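Local coordinates for protein methyltransferase WBDD (Escherichia coli, PDB 4AZS) that acts as a bifunctional kinase and methyltransferase that regulates the chain length of the O9a O antigen, at residues Asp165-Glu179 with Val214-Leu227. Sequence-based numbering, arbitrary orientation.
Sequences DVTQAVILELAVKEE and VPRPMYLVSNHRVL. With SO4 (sulfate ion), chain E.
Leu172 and Tyr219 exchange both backbone hydrogen bonds, and Val170 and Val221 do the same, pairing strand 169-173 with strand 216-222 in antiparallel fashion. The order of the mixed seven-stranded sheet, 3-2-1-4-5-7-6, is that of the class I (Rossmann-like) methyltransferase fold; here the parallel run gives way to the inserted antiparallel strand. The pairing runs on to Leu174 N, 3.0 Å from Pro217 O.

Apolar contacts clothe both faces. Ile171 CG2 lies 3.7 Å from Met218 SD, while its CG1 branch meets Leu220 CD1; on the other face Leu174 CD1 approaches the Tyr219 ring at CD2. Farther along, Val176 CG2 packs against Val214 CG1.

A salt bridge closes one end. The extended Arg216 chain brings its guanidinium side-on to Glu179, NE to OE2 and NH2 to OE1, each at 2.9 Å, with Ala175 CB over one face. OE2 also accepts from Val176 N through its anti lone pair, fixing the carboxylate's rotation. Arg216 NH1 and Glu173 OE1 both hydrogen-bond Ser142 OG; the Glu173 carboxylate also forms salt bridges with Arg49 and Arg44, and its side chain lies about 4 Å from the bound S-adenosylmethionine.

At the other end, chi1 of -176° sets Ser222 OG beside its own carbonyl carbon, where it takes the amides of His224 and Arg225 (an ST turn and ST motif) while donating to Gln168 O. His224 NE2 reaches Asp165 O at 2.7 Å, nearly straight (164°), the oxygen in the ring plane but the nitrogen above the carbonyl plane.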
ATOM      1  N   ASP A 165      22.242  -9.198 -37.966  1.00 27.45           N
ATOM      2  CA  ASP A 165      23.229  -8.195 -38.435  1.00 29.64           C
ATOM      3  C   ASP A 165      24.612  -8.804 -38.583  1.00 29.98           C
ATOM      4  O   ASP A 165      25.297  -8.456 -39.520  1.00 27.37           O
ATOM      5  CB  ASP A 165      23.333  -7.011 -37.469  1.00 30.83           C
ATOM      6  CG  ASP A 165      22.134  -6.054 -37.566  1.00 33.76           C
ATOM      7  OD1 ASP A 165      21.509  -5.978 -38.655  1.00 32.13           O
ATOM      8  OD2 ASP A 165      21.856  -5.359 -36.551  1.00 32.36           O
ATOM      9  N   VAL A 166      24.985  -9.726 -37.683  1.00 28.26           N
ATOM     10  CA  VAL A 166      26.349 -10.232 -37.633  1.00 28.28           C
ATOM     11  C   VAL A 166      26.560 -11.555 -38.338  1.00 28.01           C
ATOM     12  O   VAL A 166      27.691 -12.033 -38.419  1.00 28.05           O
ATOM     13  CB  VAL A 166      26.895 -10.349 -36.191  1.00 28.62           C
ATOM     14  CG1 VAL A 166      26.917  -8.978 -35.562  1.00 29.53           C
ATOM     15  CG2 VAL A 166      26.121 -11.377 -35.348  1.00 28.15           C
ATOM     16  N   THR A 167      25.490 -12.155 -38.843  1.00 26.29           N
ATOM     17  CA  THR A 167      25.618 -13.427 -39.544  1.00 25.38           C
ATOM     18  C   THR A 167      25.106 -13.314 -40.954  1.00 26.62           C
ATOM     19  O   THR A 167      24.591 -12.300 -41.332  1.00 27.38           O
ATOM     20  CB  THR A 167      24.783 -14.497 -38.827  1.00 26.12           C
ATOM     21  OG1 THR A 167      23.408 -14.090 -38.820  1.00 30.18           O
ATOM     22  CG2 THR A 167      25.278 -14.697 -37.379  1.00 25.77           C
ATOM     23  N   GLN A 168      25.204 -14.374 -41.744  1.00 28.53           N
ATOM     24  CA  GLN A 168      24.576 -14.395 -43.053  1.00 27.70           C
ATOM     25  C   GLN A 168      23.152 -14.955 -43.003  1.00 27.66           C
ATOM     26  O   GLN A 168      22.317 -14.634 -43.870  1.00 26.67           O
ATOM     27  CB  GLN A 168      25.429 -15.212 -43.999  1.00 31.05           C
ATOM     28  CG  GLN A 168      26.727 -14.525 -44.356  1.00 35.09           C
ATOM     29  CD  GLN A 168      26.484 -13.258 -45.151  1.00 36.32           C
ATOM     30  OE1 GLN A 168      25.828 -13.260 -46.146  1.00 42.36           O
ATOM     31  NE2 GLN A 168      26.955 -12.174 -44.655  1.00 42.73           N
ATOM     32  N   ALA A 169      22.879 -15.805 -42.015  1.00 26.58           N
ATOM     33  CA  ALA A 169      21.593 -16.492 -41.894  1.00 25.61           C
ATOM     34  C   ALA A 169      21.367 -16.913 -40.465  1.00 25.71           C
ATOM     35  O   ALA A 169      22.308 -17.216 -39.729  1.00 25.31           O
ATOM     36  CB  ALA A 169      21.549 -17.705 -42.772  1.00 25.32           C
ATOM     37  N   VAL A 170      20.107 -16.921 -40.094  1.00 24.85           N
ATOM     38  CA  VAL A 170      19.662 -17.362 -38.779  1.00 24.94           C
ATOM     39  C   VAL A 170      18.497 -18.300 -38.936  1.00 23.10           C
ATOM     40  O   VAL A 170      17.563 -18.015 -39.707  1.00 23.39           O
ATOM     41  CB  VAL A 170      19.229 -16.169 -37.889  1.00 24.04           C
ATOM     42  CG1 VAL A 170      18.985 -16.624 -36.457  1.00 24.65           C
ATOM     43  CG2 VAL A 170      20.317 -15.122 -37.890  1.00 25.35           C
ATOM     44  N   ILE A 171      18.547 -19.411 -38.206  1.00 22.41           N
ATOM     45  CA  ILE A 171      17.447 -20.353 -38.141  1.00 22.83           C
ATOM     46  C   ILE A 171      16.916 -20.383 -36.726  1.00 22.30           C
ATOM     47  O   ILE A 171      17.691 -20.619 -35.790  1.00 21.87           O
ATOM     48  CB  ILE A 171      17.916 -21.754 -38.594  1.00 23.02           C
ATOM     49  CG1 ILE A 171      18.305 -21.666 -40.037  1.00 23.89           C
ATOM     50  CG2 ILE A 171      16.810 -22.792 -38.462  1.00 23.62           C
ATOM     51  CD1 ILE A 171      18.936 -22.956 -40.501  1.00 25.73           C
ATOM     52  N   LEU A 172      15.615 -20.100 -36.582  1.00 22.47           N
ATOM     53  CA  LEU A 172      14.957 -20.065 -35.301  1.00 23.99           C
ATOM     54  C   LEU A 172      13.778 -21.007 -35.280  1.00 23.05           C
ATOM     55  O   LEU A 172      12.987 -20.993 -36.193  1.00 25.07           O
ATOM     56  CB  LEU A 172      14.444 -18.647 -34.994  1.00 25.34           C
ATOM     57  CG  LEU A 172      15.566 -17.610 -34.974  1.00 25.27           C
ATOM     58  CD1 LEU A 172      14.956 -16.220 -35.029  1.00 27.82           C
ATOM     59  CD2 LEU A 172      16.480 -17.750 -33.779  1.00 23.84           C
ATOM     60  N   GLU A 173      13.663 -21.788 -34.209  1.00 24.53           N
ATOM     61  CA  GLU A 173      12.438 -22.453 -33.823  1.00 23.51           C
ATOM     62  C   GLU A 173      11.896 -21.680 -32.649  1.00 23.24           C
ATOM     63  O   GLU A 173      12.573 -21.542 -31.636  1.00 23.84           O
ATOM     64  CB  GLU A 173      12.686 -23.884 -33.409  1.00 25.47           C
ATOM     65  CG  GLU A 173      11.399 -24.661 -33.132  1.00 25.79           C
ATOM     66  CD  GLU A 173      11.648 -26.037 -32.554  1.00 27.17           C
ATOM     67  OE1 GLU A 173      12.598 -26.158 -31.720  1.00 26.56           O
ATOM     68  OE2 GLU A 173      10.882 -26.965 -32.933  1.00 26.31           O
ATOM     69  N   LEU A 174      10.678 -21.180 -32.779  1.00 22.31           N
ATOM     70  CA  LEU A 174      10.086 -20.307 -31.792  1.00 25.20           C
ATOM     71  C   LEU A 174       8.842 -20.890 -31.146  1.00 25.51           C
ATOM     72  O   LEU A 174       7.908 -21.314 -31.821  1.00 25.34           O
ATOM     73  CB  LEU A 174       9.734 -18.998 -32.470  1.00 25.52           C
ATOM     74  CG  LEU A 174      10.957 -18.257 -33.025  1.00 25.21           C
ATOM     75  CD1 LEU A 174      10.464 -17.115 -33.894  1.00 25.98           C
ATOM     76  CD2 LEU A 174      11.865 -17.723 -31.931  1.00 25.78           C
ATOM     77  N   ALA A 175       8.839 -20.900 -29.823  1.00 25.28           N
ATOM     78  CA  ALA A 175       7.674 -21.299 -29.070  1.00 25.40           C
ATOM     79  C   ALA A 175       6.581 -20.260 -29.269  1.00 27.78           C
ATOM     80  O   ALA A 175       6.861 -19.101 -29.614  1.00 27.46           O
ATOM     81  CB  ALA A 175       7.989 -21.447 -27.591  1.00 24.50           C
ATOM     82  N   VAL A 176       5.341 -20.673 -29.032  1.00 27.70           N
ATOM     83  CA  VAL A 176       4.191 -19.822 -29.341  1.00 28.32           C
ATOM     84  C   VAL A 176       3.178 -19.802 -28.225  1.00 29.58           C
ATOM     85  O   VAL A 176       3.077 -20.758 -27.434  1.00 27.16           O
ATOM     86  CB  VAL A 176       3.468 -20.287 -30.611  1.00 28.07           C
ATOM     87  CG1 VAL A 176       4.368 -20.072 -31.803  1.00 27.63           C
ATOM     88  CG2 VAL A 176       3.080 -21.731 -30.468  1.00 27.28           C
ATOM     89  N   LYS A 177       2.404 -18.722 -28.203  1.00 29.37           N
ATOM     90  CA  LYS A 177       1.465 -18.490 -27.130  1.00 32.44           C
ATOM     91  C   LYS A 177       0.354 -19.551 -27.067  1.00 31.45           C
ATOM     92  O   LYS A 177      -0.239 -19.727 -26.018  1.00 29.97           O
ATOM     93  CB  LYS A 177       0.874 -17.085 -27.195  1.00 36.01           C
ATOM     94  CG  LYS A 177      -0.309 -16.937 -28.108  1.00 40.13           C
ATOM     95  CD  LYS A 177      -1.066 -15.632 -27.810  1.00 42.53           C
ATOM     96  CE  LYS A 177      -2.246 -15.414 -28.778  1.00 44.99           C
ATOM     97  NZ  LYS A 177      -1.922 -15.734 -30.208  1.00 45.96           N
ATOM     98  N   GLU A 178       0.101 -20.280 -28.160  1.00 28.94           N
ATOM     99  CA  GLU A 178      -0.958 -21.304 -28.135  1.00 30.69           C
ATOM    100  C   GLU A 178      -0.531 -22.543 -27.338  1.00 29.87           C
ATOM    101  O   GLU A 178      -1.324 -23.400 -27.054  1.00 31.23           O
ATOM    102  CB  GLU A 178      -1.338 -21.714 -29.579  1.00 31.89           C
ATOM    103  CG  GLU A 178      -2.108 -20.640 -30.327  1.00 31.76           C
ATOM    104  CD  GLU A 178      -1.255 -19.411 -30.740  1.00 32.17           C
ATOM    105  OE1 GLU A 178      -0.017 -19.477 -30.909  1.00 31.12           O
ATOM    106  OE2 GLU A 178      -1.856 -18.355 -30.926  1.00 34.82           O
ATOM    107  N   GLU A 179       0.755 -22.688 -27.048  1.00 28.48           N
ATOM    108  CA  GLU A 179       1.190 -23.765 -26.196  1.00 27.81           C
ATOM    109  C   GLU A 179       0.483 -23.606 -24.849  1.00 27.78           C
ATOM    110  O   GLU A 179       0.160 -22.503 -24.406  1.00 28.39           O
ATOM    111  CB  GLU A 179       2.712 -23.780 -26.126  1.00 27.52           C
ATOM    112  CG  GLU A 179       3.321 -24.105 -27.490  1.00 29.22           C
ATOM    113  CD  GLU A 179       4.822 -24.331 -27.435  1.00 28.88           C
ATOM    114  OE1 GLU A 179       5.245 -25.359 -26.858  1.00 28.63           O
ATOM    115  OE2 GLU A 179       5.560 -23.437 -27.940  1.00 27.76           O
ATOM    116  N   VAL A 214       0.567 -28.458 -29.990  1.00 26.65           N
ATOM    117  CA  VAL A 214       0.895 -27.236 -30.704  1.00 25.90           C
ATOM    118  C   VAL A 214       2.348 -27.292 -31.190  1.00 26.17           C
ATOM    119  O   VAL A 214       3.267 -27.470 -30.396  1.00 25.96           O
ATOM    120  CB  VAL A 214       0.651 -26.019 -29.796  1.00 27.06           C
ATOM    121  CG1 VAL A 214       0.992 -24.724 -30.520  1.00 27.58           C
ATOM    122  CG2 VAL A 214      -0.790 -26.050 -29.309  1.00 28.36           C
ATOM    123  N   PRO A 215       2.545 -27.212 -32.507  1.00 26.93           N
ATOM    124  CA  PRO A 215       3.852 -27.240 -33.076  1.00 26.78           C
ATOM    125  C   PRO A 215       4.540 -25.858 -33.005  1.00 28.54           C
ATOM    126  O   PRO A 215       3.883 -24.822 -32.811  1.00 28.73           O
ATOM    127  CB  PRO A 215       3.582 -27.656 -34.530  1.00 28.15           C
ATOM    128  CG  PRO A 215       2.268 -27.024 -34.861  1.00 28.27           C
ATOM    129  CD  PRO A 215       1.491 -27.154 -33.554  1.00 29.49           C
ATOM    130  N   ARG A 216       5.851 -25.856 -33.151  1.00 26.87           N
ATOM    131  CA  ARG A 216       6.629 -24.647 -33.201  1.00 26.49           C
ATOM    132  C   ARG A 216       7.136 -24.417 -34.631  1.00 25.90           C
ATOM    133  O   ARG A 216       7.736 -25.304 -35.247  1.00 25.25           O
ATOM    134  CB  ARG A 216       7.795 -24.718 -32.229  1.00 27.36           C
ATOM    135  CG  ARG A 216       7.389 -24.811 -30.783  1.00 26.79           C
ATOM    136  CD  ARG A 216       8.589 -24.825 -29.844  1.00 26.33           C
ATOM    137  NE  ARG A 216       8.066 -24.789 -28.493  1.00 25.43           N
ATOM    138  CZ  ARG A 216       8.697 -25.243 -27.421  1.00 25.33           C
ATOM    139  NH1 ARG A 216       9.936 -25.678 -27.518  1.00 26.10           N
ATOM    140  NH2 ARG A 216       8.055 -25.300 -26.267  1.00 25.53           N
ATOM    141  N   PRO A 217       6.921 -23.212 -35.144  1.00 24.91           N
ATOM    142  CA  PRO A 217       7.422 -22.832 -36.440  1.00 25.72           C
ATOM    143  C   PRO A 217       8.951 -22.588 -36.399  1.00 24.25           C
ATOM    144  O   PRO A 217       9.513 -22.179 -35.372  1.00 24.31           O
ATOM    145  CB  PRO A 217       6.622 -21.545 -36.746  1.00 27.44           C
ATOM    146  CG  PRO A 217       6.466 -20.927 -35.396  1.00 26.58           C
ATOM    147  CD  PRO A 217       6.243 -22.084 -34.471  1.00 26.73           C
ATOM    148  N   MET A 218       9.604 -22.953 -37.483  1.00 24.10           N
ATOM    149  CA  MET A 218      11.003 -22.685 -37.728  1.00 23.95           C
ATOM    150  C   MET A 218      11.082 -21.655 -38.860  1.00 23.95           C
ATOM    151  O   MET A 218      10.497 -21.865 -39.921  1.00 24.51           O
ATOM    152  CB  MET A 218      11.687 -23.975 -38.167  1.00 24.61           C
ATOM    153  CG  MET A 218      13.155 -23.814 -38.421  1.00 26.14           C
ATOM    154  SD  MET A 218      14.099 -25.319 -38.771  1.00 28.61           S
ATOM    155  CE  MET A 218      14.114 -26.040 -37.153  1.00 26.01           C
ATOM    156  N   TYR A 219      11.809 -20.578 -38.616  1.00 23.63           N
ATOM    157  CA  TYR A 219      12.043 -19.506 -39.562  1.00 23.67           C
ATOM    158  C   TYR A 219      13.496 -19.420 -39.978  1.00 25.10           C
ATOM    159  O   TYR A 219      14.392 -19.672 -39.203  1.00 26.57           O
ATOM    160  CB  TYR A 219      11.654 -18.180 -38.919  1.00 24.39           C
ATOM    161  CG  TYR A 219      10.140 -18.037 -38.740  1.00 25.84           C
ATOM    162  CD1 TYR A 219       9.316 -17.651 -39.815  1.00 26.47           C
ATOM    163  CD2 TYR A 219       9.526 -18.401 -37.540  1.00 25.91           C
ATOM    164  CE1 TYR A 219       7.938 -17.580 -39.650  1.00 26.89           C
ATOM    165  CE2 TYR A 219       8.148 -18.321 -37.382  1.00 26.49           C
ATOM    166  CZ  TYR A 219       7.393 -17.896 -38.419  1.00 27.14           C
ATOM    167  OH  TYR A 219       6.065 -17.864 -38.239  1.00 34.67           O
ATOM    168  N   LEU A 220      13.699 -19.065 -41.223  1.00 24.95           N
ATOM    169  CA  LEU A 220      14.981 -18.745 -41.777  1.00 25.57           C
ATOM    170  C   LEU A 220      15.004 -17.230 -41.953  1.00 25.91           C
ATOM    171  O   LEU A 220      14.119 -16.649 -42.592  1.00 27.38           O
ATOM    172  CB  LEU A 220      15.100 -19.404 -43.136  1.00 26.90           C
ATOM    173  CG  LEU A 220      16.399 -19.198 -43.879  1.00 28.88           C
ATOM    174  CD1 LEU A 220      17.611 -19.716 -43.139  1.00 29.68           C
ATOM    175  CD2 LEU A 220      16.282 -19.890 -45.221  1.00 33.73           C
ATOM    176  N   VAL A 221      15.984 -16.579 -41.373  1.00 26.09           N
ATOM    177  CA  VAL A 221      15.974 -15.096 -41.280  1.00 26.06           C
ATOM    178  C   VAL A 221      17.321 -14.581 -41.792  1.00 24.19           C
ATOM    179  O   VAL A 221      18.357 -15.223 -41.568  1.00 25.41           O
ATOM    180  CB  VAL A 221      15.798 -14.684 -39.826  1.00 24.86           C
ATOM    181  CG1 VAL A 221      15.903 -13.207 -39.625  1.00 25.20           C
ATOM    182  CG2 VAL A 221      14.515 -15.228 -39.252  1.00 27.84           C
ATOM    183  N   SER A 222      17.343 -13.451 -42.478  1.00 24.85           N
ATOM    184  CA  SER A 222      18.626 -12.841 -42.850  1.00 25.02           C
ATOM    185  C   SER A 222      18.536 -11.363 -42.980  1.00 26.40           C
ATOM    186  O   SER A 222      17.493 -10.797 -43.422  1.00 25.61           O
ATOM    187  CB  SER A 222      19.170 -13.399 -44.173  1.00 25.82           C
ATOM    188  OG  SER A 222      20.463 -12.850 -44.445  1.00 26.84           O
ATOM    189  N   ASN A 223      19.627 -10.706 -42.589  1.00 26.93           N
ATOM    190  CA  ASN A 223      19.717  -9.271 -42.812  1.00 28.85           C
ATOM    191  C   ASN A 223      20.637  -8.936 -43.989  1.00 29.12           C
ATOM    192  O   ASN A 223      20.892  -7.774 -44.240  1.00 29.52           O
ATOM    193  CB  ASN A 223      20.142  -8.515 -41.559  1.00 29.35           C
ATOM    194  CG  ASN A 223      18.978  -8.045 -40.714  1.00 30.77           C
ATOM    195  OD1 ASN A 223      17.808  -8.206 -41.058  1.00 33.46           O
ATOM    196  ND2 ASN A 223      19.301  -7.509 -39.555  1.00 32.42           N
ATOM    197  N   HIS A 224      21.102  -9.946 -44.714  1.00 28.32           N
ATOM    198  CA  HIS A 224      22.112  -9.742 -45.743  1.00 30.76           C
ATOM    199  C   HIS A 224      21.870 -10.462 -47.033  1.00 30.94           C
ATOM    200  O   HIS A 224      22.486 -10.118 -48.036  1.00 31.63           O
ATOM    201  CB  HIS A 224      23.473 -10.170 -45.194  1.00 31.97           C
ATOM    202  CG  HIS A 224      23.942  -9.323 -44.072  1.00 34.86           C
ATOM    203  ND1 HIS A 224      24.323  -8.034 -44.253  1.00 38.19           N
ATOM    204  CD2 HIS A 224      24.053  -9.585 -42.712  1.00 34.27           C
ATOM    205  CE1 HIS A 224      24.662  -7.507 -43.069  1.00 39.37           C
ATOM    206  NE2 HIS A 224      24.488  -8.459 -42.121  1.00 38.33           N
ATOM    207  N   ARG A 225      21.031 -11.499 -47.012  1.00 29.33           N
ATOM    208  CA  ARG A 225      20.810 -12.345 -48.165  1.00 30.03           C
ATOM    209  C   ARG A 225      19.355 -12.685 -48.379  1.00 31.05           C
ATOM    210  O   ARG A 225      18.563 -12.834 -47.427  1.00 31.00           O
ATOM    211  CB  ARG A 225      21.600 -13.668 -48.016  1.00 31.31           C
ATOM    212  CG  ARG A 225      23.121 -13.486 -47.911  1.00 32.65           C
ATOM    213  CD  ARG A 225      23.911 -14.805 -47.834  1.00 32.79           C
ATOM    214  NE  ARG A 225      23.941 -15.479 -49.109  1.00 36.57           N
ATOM    215  CZ  ARG A 225      24.847 -15.289 -50.063  1.00 36.43           C
ATOM    216  NH1 ARG A 225      25.828 -14.448 -49.883  1.00 37.59           N
ATOM    217  NH2 ARG A 225      24.748 -15.945 -51.218  1.00 37.07           N
ATOM    218  N   VAL A 226      18.991 -12.807 -49.647  1.00 30.42           N
ATOM    219  CA  VAL A 226      17.805 -13.531 -49.999  1.00 31.11           C
ATOM    220  C   VAL A 226      18.162 -15.019 -49.989  1.00 31.11           C
ATOM    221  O   VAL A 226      19.080 -15.443 -50.658  1.00 31.42           O
ATOM    222  CB  VAL A 226      17.280 -13.098 -51.390  1.00 31.68           C
ATOM    223  CG1 VAL A 226      16.122 -13.979 -51.828  1.00 32.15           C
ATOM    224  CG2 VAL A 226      16.835 -11.655 -51.316  1.00 32.26           C
ATOM    225  N   LEU A 227      17.401 -15.796 -49.245  1.00 30.31           N
ATOM    226  CA  LEU A 227      17.665 -17.172 -49.030  1.00 32.02           C
ATOM    227  C   LEU A 227      16.431 -17.972 -49.432  1.00 34.12           C
ATOM    228  O   LEU A 227      15.594 -18.285 -48.627  1.00 32.33           O
ATOM    229  CB  LEU A 227      17.949 -17.389 -47.558  1.00 32.80           C
ATOM    230  CG  LEU A 227      19.168 -16.700 -46.964  1.00 32.36           C
ATOM    231  CD1 LEU A 227      19.203 -16.862 -45.469  1.00 32.57           C
ATOM    232  CD2 LEU A 227      20.418 -17.221 -47.587  1.00 33.56           C
TER
HETATM  233  S   SO4 E1477      27.949 -14.456 -52.749  1.00 98.54           S
HETATM  234  O1  SO4 E1477      27.833 -13.691 -51.478  1.00 79.01           O
HETATM  235  O2  SO4 E1477      26.739 -15.289 -53.037  1.00 81.91           O
HETATM  236  O3  SO4 E1477      29.118 -15.383 -52.624  1.00 90.55           O
HETATM  237  O4  SO4 E1477      28.121 -13.433 -53.825  1.00 73.36           O
HETATM  238  O   HOH W   1      21.698 -12.426 -41.391  1.00 27.52           O
HETATM  239  O   HOH W   2       4.172 -27.550 -27.839  1.00 28.80           O